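Local coordinates for cellulase IBT99 (Metagenomes, PDB 6WBT), which probably hydrolyses 6-phospho-alpha-glucosides in gut microorganisms, as a family 4 glycoside hydrolase that uses NAD and a manganese ion, at residues M121-P126 against S148-I153. Residues are numbered along the deposited sequence; the frame is centred on the assembly and turned at random.
With NAD (nicotinamide-adenine-dinucleotide), chain G; G6P (6-O-phosphono-alpha-D-glucopyranose), chain F.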
# COMPACT_ATOMS: atom_id res chain seq x y z
N MSE A 121 -3.63 -9.46 -28.69
CA MSE A 121 -5.08 -9.68 -28.67
C MSE A 121 -5.48 -10.91 -29.49
O MSE A 121 -6.54 -11.49 -29.27
CB MSE A 121 -5.82 -8.44 -29.17
CG MSE A 121 -5.74 -7.25 -28.23
SE MSE A 121 -7.31 -6.09 -28.38
CE MSE A 121 -8.68 -7.38 -27.87
N ARG A 122 -4.63 -11.29 -30.45
CA ARG A 122 -4.86 -12.53 -31.18
C ARG A 122 -4.58 -13.76 -30.33
O ARG A 122 -5.14 -14.83 -30.60
CB ARG A 122 -4.00 -12.58 -32.44
CG ARG A 122 -4.45 -11.67 -33.57
CD ARG A 122 -3.79 -12.08 -34.88
NE ARG A 122 -2.34 -12.02 -34.81
CZ ARG A 122 -1.61 -10.97 -35.18
NH1 ARG A 122 -2.21 -9.88 -35.64
NH2 ARG A 122 -0.29 -11.01 -35.08
N THR A 123 -3.75 -13.63 -29.30
CA THR A 123 -3.28 -14.77 -28.52
C THR A 123 -4.01 -14.95 -27.20
O THR A 123 -3.90 -16.02 -26.60
CB THR A 123 -1.77 -14.62 -28.25
OG1 THR A 123 -1.13 -14.05 -29.40
CG2 THR A 123 -1.13 -15.98 -27.96
N ILE A 124 -4.77 -13.95 -26.74
CA ILE A 124 -5.37 -14.01 -25.41
C ILE A 124 -6.32 -15.20 -25.31
O ILE A 124 -6.10 -16.12 -24.51
CB ILE A 124 -6.09 -12.69 -25.09
CG1 ILE A 124 -5.08 -11.55 -24.93
CG2 ILE A 124 -6.93 -12.83 -23.82
CD1 ILE A 124 -5.70 -10.22 -24.59
N TYR A 125 -7.39 -15.20 -26.10
CA TYR A 125 -8.41 -16.23 -25.99
C TYR A 125 -7.93 -17.60 -26.48
O TYR A 125 -8.29 -18.61 -25.87
CB TYR A 125 -9.68 -15.81 -26.74
CG TYR A 125 -10.51 -14.81 -25.97
CD1 TYR A 125 -11.13 -15.17 -24.77
CD2 TYR A 125 -10.69 -13.51 -26.43
CE1 TYR A 125 -11.89 -14.26 -24.06
CE2 TYR A 125 -11.45 -12.60 -25.72
CZ TYR A 125 -12.04 -12.98 -24.54
OH TYR A 125 -12.80 -12.07 -23.83
N PRO A 126 -7.16 -17.70 -27.57
CA PRO A 126 -6.58 -19.01 -27.92
C PRO A 126 -5.73 -19.60 -26.82
O PRO A 126 -5.69 -20.83 -26.67
CB PRO A 126 -5.76 -18.70 -29.18
CG PRO A 126 -6.49 -17.59 -29.81
CD PRO A 126 -6.97 -16.73 -28.67
N SER A 148 5.22 -18.63 -25.47
CA SER A 148 4.70 -17.97 -26.66
C SER A 148 4.51 -16.48 -26.39
O SER A 148 4.18 -16.06 -25.28
CB SER A 148 3.38 -18.60 -27.10
OG SER A 148 2.42 -18.58 -26.06
N ASN A 149 4.72 -15.69 -27.43
CA ASN A 149 4.68 -14.24 -27.35
C ASN A 149 3.33 -13.70 -27.81
O ASN A 149 2.61 -14.36 -28.56
CB ASN A 149 5.80 -13.64 -28.20
CG ASN A 149 7.12 -13.56 -27.46
OD1 ASN A 149 7.15 -13.48 -26.23
ND2 ASN A 149 8.22 -13.57 -28.20
N PRO A 150 2.95 -12.49 -27.36
CA PRO A 150 3.66 -11.65 -26.39
C PRO A 150 3.49 -12.16 -24.96
O PRO A 150 2.38 -12.15 -24.44
CB PRO A 150 2.99 -10.27 -26.56
CG PRO A 150 2.25 -10.35 -27.86
CD PRO A 150 1.82 -11.77 -27.98
N ALA A 151 4.60 -12.59 -24.35
CA ALA A 151 4.52 -13.20 -23.03
C ALA A 151 4.01 -12.22 -21.98
O ALA A 151 3.45 -12.65 -20.96
CB ALA A 151 5.89 -13.74 -22.63
N ALA A 152 4.20 -10.92 -22.19
CA ALA A 152 3.73 -9.94 -21.22
C ALA A 152 2.21 -9.84 -21.22
O ALA A 152 1.58 -9.84 -20.16
CB ALA A 152 4.35 -8.57 -21.52
N ILE A 153 1.60 -9.76 -22.41
CA ILE A 153 0.16 -9.57 -22.49
C ILE A 153 -0.58 -10.86 -22.15
O ILE A 153 -1.60 -10.85 -21.46
CB ILE A 153 -0.23 -9.04 -23.88
CG1 ILE A 153 0.41 -7.67 -24.12
CG2 ILE A 153 -1.74 -8.96 -24.02
CD1 ILE A 153 0.19 -7.13 -25.51
PA NAD G . 5.51 -20.24 -36.62
O1A NAD G . 4.52 -19.30 -37.23
O2A NAD G . 6.63 -20.72 -37.48
O5B NAD G . 4.73 -21.49 -36.01
C5B NAD G . 3.67 -21.26 -35.04
C4B NAD G . 2.76 -22.47 -35.00
O4B NAD G . 1.66 -22.23 -34.08
C3B NAD G . 2.10 -22.86 -36.34
O3B NAD G . 2.26 -24.25 -36.56
C2B NAD G . 0.62 -22.53 -36.10
O2B NAD G . -0.27 -23.25 -36.92
C1B NAD G . 0.51 -22.84 -34.62
N9A NAD G . -0.68 -22.30 -33.97
C8A NAD G . -1.28 -21.09 -34.24
N7A NAD G . -2.34 -20.86 -33.51
C5A NAD G . -2.46 -21.99 -32.71
C6A NAD G . -3.39 -22.36 -31.73
N6A NAD G . -4.42 -21.60 -31.36
N1A NAD G . -3.23 -23.56 -31.12
C2A NAD G . -2.19 -24.32 -31.49
N3A NAD G . -1.25 -24.08 -32.41
C4A NAD G . -1.44 -22.89 -32.99
O3 NAD G . 6.14 -19.56 -35.31
PN NAD G . 7.64 -19.47 -34.75
O1N NAD G . 8.22 -20.84 -34.69
O2N NAD G . 8.37 -18.41 -35.50
O5D NAD G . 7.35 -18.95 -33.26
C5D NAD G . 6.43 -19.72 -32.44
C4D NAD G . 6.10 -18.94 -31.20
O4D NAD G . 7.26 -18.91 -30.34
C3D NAD G . 5.72 -17.47 -31.42
O3D NAD G . 4.58 -17.15 -30.63
C2D NAD G . 6.97 -16.76 -30.90
O2D NAD G . 6.79 -15.39 -30.56
C1D NAD G . 7.31 -17.64 -29.70
N1N NAD G . 8.69 -17.41 -29.20
C2N NAD G . 8.88 -16.74 -28.02
C3N NAD G . 10.16 -16.49 -27.54
C7N NAD G . 10.30 -15.80 -26.21
O7N NAD G . 11.23 -15.02 -26.04
N7N NAD G . 9.42 -16.10 -25.27
C4N NAD G . 11.25 -16.91 -28.30
C5N NAD G . 11.05 -17.61 -29.47
C6N NAD G . 9.76 -17.86 -29.89
C1 G6P F . 14.11 -13.61 -28.68
C2 G6P F . 12.86 -12.90 -28.15
C3 G6P F . 11.63 -13.30 -28.95
C4 G6P F . 11.88 -13.15 -30.44
C5 G6P F . 13.14 -13.92 -30.82
C6 G6P F . 13.44 -13.85 -32.32
O1 G6P F . 14.00 -15.01 -28.43
O2 G6P F . 12.67 -13.22 -26.77
O3 G6P F . 10.52 -12.48 -28.56
O4 G6P F . 10.76 -13.65 -31.18
O5 G6P F . 14.24 -13.39 -30.08
O6 G6P F . 12.38 -13.20 -33.02
P G6P F . 12.31 -13.31 -34.62
O1P G6P F . 11.90 -11.93 -35.07
O2P G6P F . 11.29 -14.39 -34.88
O3P G6P F . 13.72 -13.69 -35.02
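Asn149, whose backbone O lies against Thr123, has its side-chain amide gripped at both ends: Asn149 ND2 makes weak hydrogen bonds to O3 of glucose 6-phosphate (2.6 Å) and to O2D of NAD (3.3 Å). Asn149 OD1 closes an Asx turn, accepting from Ala151 N on a lone pair in the carbonyl plane (3.3 Å), which probably helps to fix the rotation of the amide between sugar and cofactor, near the manganese ion. The side chain of Asn149 leaves the backbone away from 121-126, beside Tyr119, and reaches the bound sugar and cofactor. Thr123 OG1, hydrogen-bonded to Tyr119 O one turn earlier in its own helix, meets the other segment by packing alone: it lies 3.8 Å from Asn149 O and 4.0 Å from Pro150 CD. Thr123 CG2, turned anti to the backbone N, lies 4.1 Å from Asn149 O. The peptide bond between Asn149 and Pro150 is cis, and the proline ring is set obliquely against the threonine. In the first turn of helix 151-161, Ile153 CG2 meets Ile124 CD1 at 4.2 Å, the two side chains crossing at about a right angle; the extended chain of Ile124 (chi2 -179°) carries its methyl end to this meeting. Strand 143-146 of the Rossmann-type sheet runs through this cis-proline loop into helix 151-161, with helix 114-136 packed beside the loop and the first helical turn, and Leu396 of helix 380-402 touching both Met121 and Ile153.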